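Local coordinates for methyltransferase (Pyrococcus horikoshii, PDB 1IXK), which probably methylates cytosine in tRNA at carbon 5, using S-adenosyl-L-methionine as methyl donor, at residues P111-D124 against Y135-F149. Sequence-based numbering, arbitrary orientation.
Sequences PVALDPKPGEIVAD and YLAQLMRNDGVIYAF
Strands 121-124 and 145-149 run parallel, Val122 opposite Ile146 and Ala123 opposite Tyr147, at the start of the Rossmann-like methyltransferase sheet, where they make a beta-alpha-beta unit with helix 131-139; the end of helix 105-114 and the loop after it pack on the same helix. Four backbone bonds join the strands: Val145 N to Glu120 O, Val122 N to Val145 O at 2.8 Å, Tyr147 N to Val122 O, and Asp124 N to Tyr147 O, the last with an N-H...O angle of 167°. Strand 188-194 flanks 121-124, and 171-174 flanks 145-149.

The sheet face carrying Val122 and Ile146 meets Leu136 of the helix and Met140, the selenomethionine just after its end. The bend at the end of the Met140 chain (chi3 76°) brings CE to Val122 CG2 at 3.5 Å, while SE touches both that methyl and Pro116 CB. Leu136 splits its methyls: CD1 touches Val122 CG1, and CD2 presses on Pro116 CG at 3.4 Å, tighter than usual for two carbons. Pro116 CB is equally close to Met140 CG, so the CB-CG edge of the proline is set tightly against both side chains. Further out, Pro111 CB sits 3.8 Å from Tyr135 CB, and Val112 CG2 reaches Tyr135 CZ at 3.5 Å; the tyrosine hydroxyl bonds to Glu78.

At the turns, Pro118 CA approaches Met140 O at 3.3 Å in a CA-H...O contact, just after helix 131-139 ends in a Schellman motif at Arg141. Asp124, at the far end of its strand, is held by Ala126 N and Thr133 OG1. Apolar packing and backbone bonding thus fix the strand leading into the glycine-rich loop predicted to bind S-adenosyl-L-methionine, and the carboxylate of Asp124 probably helps to shape that loop.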
ATOM      1  N   PRO A 111       2.339   5.616  -2.410  1.00  9.53           N
ATOM      2  CA  PRO A 111       2.391   6.855  -3.194  1.00 11.48           C
ATOM      3  C   PRO A 111       3.679   7.643  -2.965  1.00 10.83           C
ATOM      4  O   PRO A 111       4.278   8.164  -3.907  1.00 10.91           O
ATOM      5  CB  PRO A 111       1.173   7.642  -2.703  1.00 12.33           C
ATOM      6  CG  PRO A 111       0.267   6.607  -2.140  1.00 15.05           C
ATOM      7  CD  PRO A 111       1.186   5.620  -1.494  1.00 11.57           C
ATOM      8  N   VAL A 112       4.089   7.743  -1.706  1.00 10.17           N
ATOM      9  CA  VAL A 112       5.296   8.485  -1.359  1.00 11.70           C
ATOM     10  C   VAL A 112       6.527   7.813  -1.969  1.00 10.46           C
ATOM     11  O   VAL A 112       7.404   8.483  -2.513  1.00 13.75           O
ATOM     12  CB  VAL A 112       5.456   8.591   0.177  1.00 11.45           C
ATOM     13  CG1 VAL A 112       6.752   9.310   0.522  1.00 13.29           C
ATOM     14  CG2 VAL A 112       4.266   9.348   0.769  1.00 12.98           C
ATOM     15  N   ALA A 113       6.588   6.491  -1.884  1.00  9.43           N
ATOM     16  CA  ALA A 113       7.713   5.753  -2.457  1.00 10.13           C
ATOM     17  C   ALA A 113       7.777   5.955  -3.974  1.00  8.62           C
ATOM     18  O   ALA A 113       8.863   6.089  -4.540  1.00 10.60           O
ATOM     19  CB  ALA A 113       7.592   4.257  -2.131  1.00  9.11           C
ATOM     20  N   LEU A 114       6.620   5.976  -4.635  1.00  8.00           N
ATOM     21  CA  LEU A 114       6.588   6.160  -6.087  1.00  8.22           C
ATOM     22  C   LEU A 114       7.116   7.547  -6.437  1.00 11.47           C
ATOM     23  O   LEU A 114       7.713   7.751  -7.496  1.00 12.85           O
ATOM     24  CB  LEU A 114       5.166   5.984  -6.629  1.00  9.85           C
ATOM     25  CG  LEU A 114       5.049   5.980  -8.158  1.00  9.68           C
ATOM     26  CD1 LEU A 114       5.952   4.894  -8.747  1.00  8.67           C
ATOM     27  CD2 LEU A 114       3.598   5.734  -8.561  1.00  9.53           C
ATOM     28  N   ASP A 115       6.870   8.501  -5.546  1.00 12.19           N
ATOM     29  CA  ASP A 115       7.357   9.871  -5.703  1.00 13.59           C
ATOM     30  C   ASP A 115       7.041  10.502  -7.058  1.00 13.37           C
ATOM     31  O   ASP A 115       7.946  10.950  -7.760  1.00 12.66           O
ATOM     32  CB  ASP A 115       8.875   9.878  -5.482  1.00 15.77           C
ATOM     33  CG  ASP A 115       9.432  11.263  -5.213  1.00 20.56           C
ATOM     34  OD1 ASP A 115      10.649  11.451  -5.436  1.00 20.65           O
ATOM     35  OD2 ASP A 115       8.676  12.156  -4.769  1.00 16.89           O
ATOM     36  N   PRO A 116       5.755  10.545  -7.444  1.00 13.84           N
ATOM     37  CA  PRO A 116       5.347  11.137  -8.725  1.00 15.76           C
ATOM     38  C   PRO A 116       5.715  12.621  -8.726  1.00 16.51           C
ATOM     39  O   PRO A 116       5.602  13.282  -7.700  1.00 15.88           O
ATOM     40  CB  PRO A 116       3.826  10.958  -8.730  1.00 17.16           C
ATOM     41  CG  PRO A 116       3.577   9.864  -7.760  1.00 19.88           C
ATOM     42  CD  PRO A 116       4.582  10.095  -6.678  1.00 15.72           C
ATOM     43  N   LYS A 117       6.140  13.146  -9.870  1.00 17.00           N
ATOM     44  CA  LYS A 117       6.506  14.558  -9.957  1.00 18.54           C
ATOM     45  C   LYS A 117       5.504  15.350 -10.787  1.00 16.06           C
ATOM     46  O   LYS A 117       4.834  14.804 -11.660  1.00 14.98           O
ATOM     47  CB  LYS A 117       7.895  14.710 -10.590  1.00 19.36           C
ATOM     48  CG  LYS A 117       9.015  14.054  -9.808  1.00 21.59           C
ATOM     49  CD  LYS A 117       9.114  14.632  -8.407  1.00 25.36           C
ATOM     50  CE  LYS A 117      10.288  14.034  -7.649  1.00 28.50           C
ATOM     51  NZ  LYS A 117      10.376  14.589  -6.268  1.00 32.34           N
ATOM     52  N   PRO A 118       5.377  16.655 -10.512  1.00 14.92           N
ATOM     53  CA  PRO A 118       4.433  17.458 -11.291  1.00 15.30           C
ATOM     54  C   PRO A 118       4.717  17.301 -12.786  1.00 15.40           C
ATOM     55  O   PRO A 118       5.872  17.373 -13.210  1.00 15.28           O
ATOM     56  CB  PRO A 118       4.708  18.875 -10.798  1.00 15.79           C
ATOM     57  CG  PRO A 118       5.038  18.658  -9.356  1.00 15.51           C
ATOM     58  CD  PRO A 118       5.953  17.442  -9.406  1.00 15.75           C
ATOM     59  N   GLY A 119       3.670  17.068 -13.571  1.00 13.68           N
ATOM     60  CA  GLY A 119       3.834  16.933 -15.009  1.00 14.69           C
ATOM     61  C   GLY A 119       3.981  15.519 -15.546  1.00 14.22           C
ATOM     62  O   GLY A 119       3.889  15.297 -16.754  1.00 13.39           O
ATOM     63  N   GLU A 120       4.201  14.549 -14.668  1.00 13.07           N
ATOM     64  CA  GLU A 120       4.372  13.180 -15.138  1.00 12.98           C
ATOM     65  C   GLU A 120       3.064  12.481 -15.490  1.00 13.07           C
ATOM     66  O   GLU A 120       1.991  12.894 -15.056  1.00 12.71           O
ATOM     67  CB  GLU A 120       5.138  12.357 -14.099  1.00 15.50           C
ATOM     68  CG  GLU A 120       6.550  12.858 -13.848  1.00 16.37           C
ATOM     69  CD  GLU A 120       7.391  11.858 -13.084  1.00 19.75           C
ATOM     70  OE1 GLU A 120       6.940  11.391 -12.018  1.00 18.03           O
ATOM     71  OE2 GLU A 120       8.507  11.540 -13.549  1.00 20.55           O
ATOM     72  N   ILE A 121       3.174  11.426 -16.296  1.00 12.98           N
ATOM     73  CA  ILE A 121       2.033  10.618 -16.717  1.00 14.52           C
ATOM     74  C   ILE A 121       2.056   9.401 -15.803  1.00 13.59           C
ATOM     75  O   ILE A 121       2.946   8.553 -15.898  1.00 12.86           O
ATOM     76  CB  ILE A 121       2.183  10.178 -18.179  1.00 15.77           C
ATOM     77  CG1 ILE A 121       2.396  11.411 -19.060  1.00 17.08           C
ATOM     78  CG2 ILE A 121       0.946   9.405 -18.628  1.00 16.23           C
ATOM     79  CD1 ILE A 121       1.325  12.483 -18.889  1.00 21.65           C
ATOM     80  N   VAL A 122       1.062   9.319 -14.928  1.00 11.46           N
ATOM     81  CA  VAL A 122       0.993   8.265 -13.922  1.00 11.57           C
ATOM     82  C   VAL A 122      -0.283   7.437 -13.972  1.00 10.23           C
ATOM     83  O   VAL A 122      -1.316   7.914 -14.425  1.00  8.00           O
ATOM     84  CB  VAL A 122       1.105   8.907 -12.513  1.00 10.96           C
ATOM     85  CG1 VAL A 122       1.079   7.849 -11.430  1.00 13.43           C
ATOM     86  CG2 VAL A 122       2.390   9.736 -12.426  1.00 14.00           C
ATOM     87  N   ALA A 123      -0.190   6.191 -13.516  1.00 11.36           N
ATOM     88  CA  ALA A 123      -1.347   5.309 -13.461  1.00 12.23           C
ATOM     89  C   ALA A 123      -1.449   4.631 -12.100  1.00 11.73           C
ATOM     90  O   ALA A 123      -0.444   4.216 -11.525  1.00 11.49           O
ATOM     91  CB  ALA A 123      -1.266   4.247 -14.563  1.00 13.88           C
ATOM     92  N   ASP A 124      -2.667   4.550 -11.571  1.00 11.89           N
ATOM     93  CA  ASP A 124      -2.910   3.849 -10.313  1.00 13.08           C
ATOM     94  C   ASP A 124      -3.659   2.606 -10.785  1.00 14.02           C
ATOM     95  O   ASP A 124      -4.765   2.712 -11.300  1.00 13.60           O
ATOM     96  CB  ASP A 124      -3.803   4.665  -9.377  1.00 14.62           C
ATOM     97  CG  ASP A 124      -3.940   4.027  -8.004  1.00 16.38           C
ATOM     98  OD1 ASP A 124      -3.702   2.800  -7.895  1.00 17.20           O
ATOM     99  OD2 ASP A 124      -4.291   4.742  -7.037  1.00 15.27           O
ATOM    100  N   TYR A 135      -3.399  10.908  -3.054  1.00 11.13           N
ATOM    101  CA  TYR A 135      -2.088  11.212  -2.486  1.00 11.78           C
ATOM    102  C   TYR A 135      -1.158  11.503  -3.666  1.00 11.67           C
ATOM    103  O   TYR A 135      -0.384  12.467  -3.640  1.00 11.16           O
ATOM    104  CB  TYR A 135      -1.559  10.030  -1.657  1.00 12.53           C
ATOM    105  CG  TYR A 135      -0.539  10.414  -0.593  1.00 12.62           C
ATOM    106  CD1 TYR A 135      -0.312   9.586   0.507  1.00 16.24           C
ATOM    107  CD2 TYR A 135       0.174  11.619  -0.668  1.00 13.25           C
ATOM    108  CE1 TYR A 135       0.590   9.944   1.513  1.00 16.16           C
ATOM    109  CE2 TYR A 135       1.083  11.987   0.335  1.00 14.37           C
ATOM    110  CZ  TYR A 135       1.282  11.142   1.424  1.00 17.57           C
ATOM    111  OH  TYR A 135       2.163  11.490   2.430  1.00 16.92           O
ATOM    112  N   LEU A 136      -1.241  10.676  -4.709  1.00  9.38           N
ATOM    113  CA  LEU A 136      -0.418  10.879  -5.901  1.00 10.51           C
ATOM    114  C   LEU A 136      -0.688  12.275  -6.454  1.00 12.97           C
ATOM    115  O   LEU A 136       0.237  12.986  -6.853  1.00 11.08           O
ATOM    116  CB  LEU A 136      -0.748   9.847  -6.990  1.00  9.69           C
ATOM    117  CG  LEU A 136      -0.499   8.367  -6.698  1.00 10.99           C
ATOM    118  CD1 LEU A 136      -1.070   7.528  -7.839  1.00  9.14           C
ATOM    119  CD2 LEU A 136       0.998   8.099  -6.521  1.00  8.00           C
ATOM    120  N   ALA A 137      -1.960  12.661  -6.471  1.00  9.74           N
ATOM    121  CA  ALA A 137      -2.352  13.967  -6.979  1.00 11.93           C
ATOM    122  C   ALA A 137      -1.714  15.140  -6.236  1.00  8.76           C
ATOM    123  O   ALA A 137      -1.249  16.088  -6.869  1.00  9.06           O
ATOM    124  CB  ALA A 137      -3.880  14.109  -6.955  1.00  9.49           C
ATOM    125  N   GLN A 138      -1.687  15.097  -4.906  1.00 10.22           N
ATOM    126  CA  GLN A 138      -1.097  16.214  -4.178  1.00 11.59           C
ATOM    127  C   GLN A 138       0.423  16.215  -4.312  1.00 10.88           C
ATOM    128  O   GLN A 138       1.052  17.272  -4.331  1.00 11.45           O
ATOM    129  CB  GLN A 138      -1.545  16.221  -2.702  1.00 12.98           C
ATOM    130  CG  GLN A 138      -1.042  15.094  -1.817  1.00 14.30           C
ATOM    131  CD  GLN A 138      -1.603  15.188  -0.402  1.00 16.44           C
ATOM    132  OE1 GLN A 138      -2.800  14.985  -0.179  1.00 16.40           O
ATOM    133  NE2 GLN A 138      -0.742  15.505   0.559  1.00 13.29           N
ATOM    134  N   LEU A 139       1.018  15.036  -4.445  1.00 12.75           N
ATOM    135  CA  LEU A 139       2.463  14.952  -4.611  1.00 11.92           C
ATOM    136  C   LEU A 139       2.832  15.542  -5.971  1.00 12.49           C
ATOM    137  O   LEU A 139       3.921  16.093  -6.148  1.00 12.11           O
ATOM    138  CB  LEU A 139       2.927  13.491  -4.506  1.00 13.85           C
ATOM    139  CG  LEU A 139       2.878  12.878  -3.097  1.00 11.83           C
ATOM    140  CD1 LEU A 139       3.071  11.365  -3.175  1.00 14.61           C
ATOM    141  CD2 LEU A 139       3.957  13.507  -2.226  1.00 14.62           C
HETATM  142  N   MSE A 140       1.908  15.440  -6.924  1.00 10.74           N
HETATM  143  CA  MSE A 140       2.119  15.972  -8.269  1.00 12.34           C
HETATM  144  C   MSE A 140       1.660  17.432  -8.350  1.00 12.31           C
HETATM  145  O   MSE A 140       1.752  18.065  -9.401  1.00 11.23           O
HETATM  146  CB  MSE A 140       1.354  15.115  -9.295  1.00 10.81           C
HETATM  147  CG  MSE A 140       1.834  13.654  -9.361  1.00 12.85           C
HETATM  148 SE   MSE A 140       0.719  12.503 -10.248  1.00  8.00          SE
HETATM  149  CE  MSE A 140       1.055  12.939 -11.891  1.00 15.27           C
ATOM    150  N   ARG A 141       1.160  17.954  -7.233  1.00 12.68           N
ATOM    151  CA  ARG A 141       0.689  19.333  -7.160  1.00 14.17           C
ATOM    152  C   ARG A 141      -0.301  19.694  -8.269  1.00 14.16           C
ATOM    153  O   ARG A 141      -0.206  20.754  -8.894  1.00 12.91           O
ATOM    154  CB  ARG A 141       1.888  20.283  -7.180  1.00 15.08           C
ATOM    155  CG  ARG A 141       2.848  20.012  -6.031  1.00 20.56           C
ATOM    156  CD  ARG A 141       4.037  20.950  -6.025  1.00 27.86           C
ATOM    157  NE  ARG A 141       4.925  20.659  -4.899  1.00 33.68           N
ATOM    158  CZ  ARG A 141       5.995  21.381  -4.583  1.00 35.83           C
ATOM    159  NH1 ARG A 141       6.320  22.443  -5.307  1.00 37.32           N
ATOM    160  NH2 ARG A 141       6.736  21.046  -3.533  1.00 37.60           N
ATOM    161  N   ASN A 142      -1.254  18.797  -8.497  1.00 13.51           N
ATOM    162  CA  ASN A 142      -2.289  18.985  -9.511  1.00 14.78           C
ATOM    163  C   ASN A 142      -1.772  19.253 -10.919  1.00 14.58           C
ATOM    164  O   ASN A 142      -2.435  19.912 -11.720  1.00 14.94           O
ATOM    165  CB  ASN A 142      -3.254  20.103  -9.098  1.00 14.76           C
ATOM    166  CG  ASN A 142      -4.523  19.565  -8.450  1.00 15.31           C
ATOM    167  OD1 ASN A 142      -4.949  18.447  -8.731  1.00 16.07           O
ATOM    168  ND2 ASN A 142      -5.139  20.366  -7.592  1.00 12.94           N
ATOM    169  N   ASP A 143      -0.587  18.741 -11.217  1.00 15.06           N
ATOM    170  CA  ASP A 143       0.001  18.882 -12.541  1.00 14.02           C
ATOM    171  C   ASP A 143       0.220  17.453 -13.004  1.00 13.00           C
ATOM    172  O   ASP A 143       0.173  16.538 -12.190  1.00 15.40           O
ATOM    173  CB  ASP A 143       1.327  19.645 -12.476  1.00 16.02           C
ATOM    174  CG  ASP A 143       1.935  19.872 -13.848  1.00 18.84           C
ATOM    175  OD1 ASP A 143       1.190  19.786 -14.846  1.00 17.53           O
ATOM    176  OD2 ASP A 143       3.153  20.146 -13.931  1.00 22.13           O
ATOM    177  N   GLY A 144       0.449  17.254 -14.296  1.00 13.65           N
ATOM    178  CA  GLY A 144       0.633  15.902 -14.799  1.00 13.03           C
ATOM    179  C   GLY A 144      -0.725  15.243 -14.939  1.00 13.48           C
ATOM    180  O   GLY A 144      -1.743  15.932 -14.923  1.00 12.17           O
ATOM    181  N   VAL A 145      -0.753  13.917 -15.075  1.00 14.93           N
ATOM    182  CA  VAL A 145      -2.017  13.199 -15.215  1.00 15.10           C
ATOM    183  C   VAL A 145      -1.975  11.858 -14.501  1.00 14.07           C
ATOM    184  O   VAL A 145      -0.939  11.189 -14.474  1.00 12.93           O
ATOM    185  CB  VAL A 145      -2.359  12.920 -16.699  1.00 18.80           C
ATOM    186  CG1 VAL A 145      -3.738  12.270 -16.801  1.00 19.18           C
ATOM    187  CG2 VAL A 145      -2.315  14.205 -17.498  1.00 21.45           C
ATOM    188  N   ILE A 146      -3.103  11.471 -13.917  1.00 10.63           N
ATOM    189  CA  ILE A 146      -3.197  10.189 -13.235  1.00 11.19           C
ATOM    190  C   ILE A 146      -4.378   9.422 -13.794  1.00 10.69           C
ATOM    191  O   ILE A 146      -5.508   9.897 -13.732  1.00 11.72           O
ATOM    192  CB  ILE A 146      -3.449  10.341 -11.727  1.00 11.16           C
ATOM    193  CG1 ILE A 146      -2.267  11.047 -11.057  1.00 13.74           C
ATOM    194  CG2 ILE A 146      -3.689   8.960 -11.111  1.00 10.18           C
ATOM    195  CD1 ILE A 146      -2.588  11.549  -9.659  1.00 13.64           C
ATOM    196  N   TYR A 147      -4.113   8.248 -14.354  1.00 11.18           N
ATOM    197  CA  TYR A 147      -5.181   7.405 -14.881  1.00 11.91           C
ATOM    198  C   TYR A 147      -5.503   6.357 -13.817  1.00 12.71           C
ATOM    199  O   TYR A 147      -4.595   5.753 -13.246  1.00 12.35           O
ATOM    200  CB  TYR A 147      -4.735   6.693 -16.167  1.00 15.35           C
ATOM    201  CG  TYR A 147      -4.606   7.596 -17.373  1.00 19.79           C
ATOM    202  CD1 TYR A 147      -3.436   8.313 -17.619  1.00 19.17           C
ATOM    203  CD2 TYR A 147      -5.666   7.739 -18.269  1.00 23.72           C
ATOM    204  CE1 TYR A 147      -3.322   9.151 -18.730  1.00 23.67           C
ATOM    205  CE2 TYR A 147      -5.565   8.573 -19.383  1.00 26.80           C
ATOM    206  CZ  TYR A 147      -4.390   9.274 -19.609  1.00 26.69           C
ATOM    207  OH  TYR A 147      -4.283  10.078 -20.722  1.00 27.66           O
ATOM    208  N   ALA A 148      -6.790   6.149 -13.546  1.00 10.62           N
ATOM    209  CA  ALA A 148      -7.216   5.158 -12.558  1.00 12.50           C
ATOM    210  C   ALA A 148      -8.392   4.372 -13.133  1.00 12.38           C
ATOM    211  O   ALA A 148      -9.129   4.880 -13.980  1.00 10.50           O
ATOM    212  CB  ALA A 148      -7.619   5.840 -11.255  1.00 13.47           C
ATOM    213  N   PHE A 149      -8.555   3.136 -12.667  1.00 14.01           N
ATOM    214  CA  PHE A 149      -9.607   2.246 -13.155  1.00 15.68           C
ATOM    215  C   PHE A 149     -10.411   1.602 -12.028  1.00 15.28           C
ATOM    216  O   PHE A 149      -9.848   1.159 -11.026  1.00 18.22           O
ATOM    217  CB  PHE A 149      -8.991   1.118 -14.000  1.00 16.79           C
ATOM    218  CG  PHE A 149      -8.056   1.593 -15.082  1.00 17.94           C
ATOM    219  CD1 PHE A 149      -6.812   2.133 -14.764  1.00 17.81           C
ATOM    220  CD2 PHE A 149      -8.414   1.480 -16.422  1.00 17.79           C
ATOM    221  CE1 PHE A 149      -5.937   2.551 -15.767  1.00 19.57           C
ATOM    222  CE2 PHE A 149      -7.545   1.896 -17.433  1.00 20.06           C
ATOM    223  CZ  PHE A 149      -6.304   2.433 -17.104  1.00 18.40           C
TER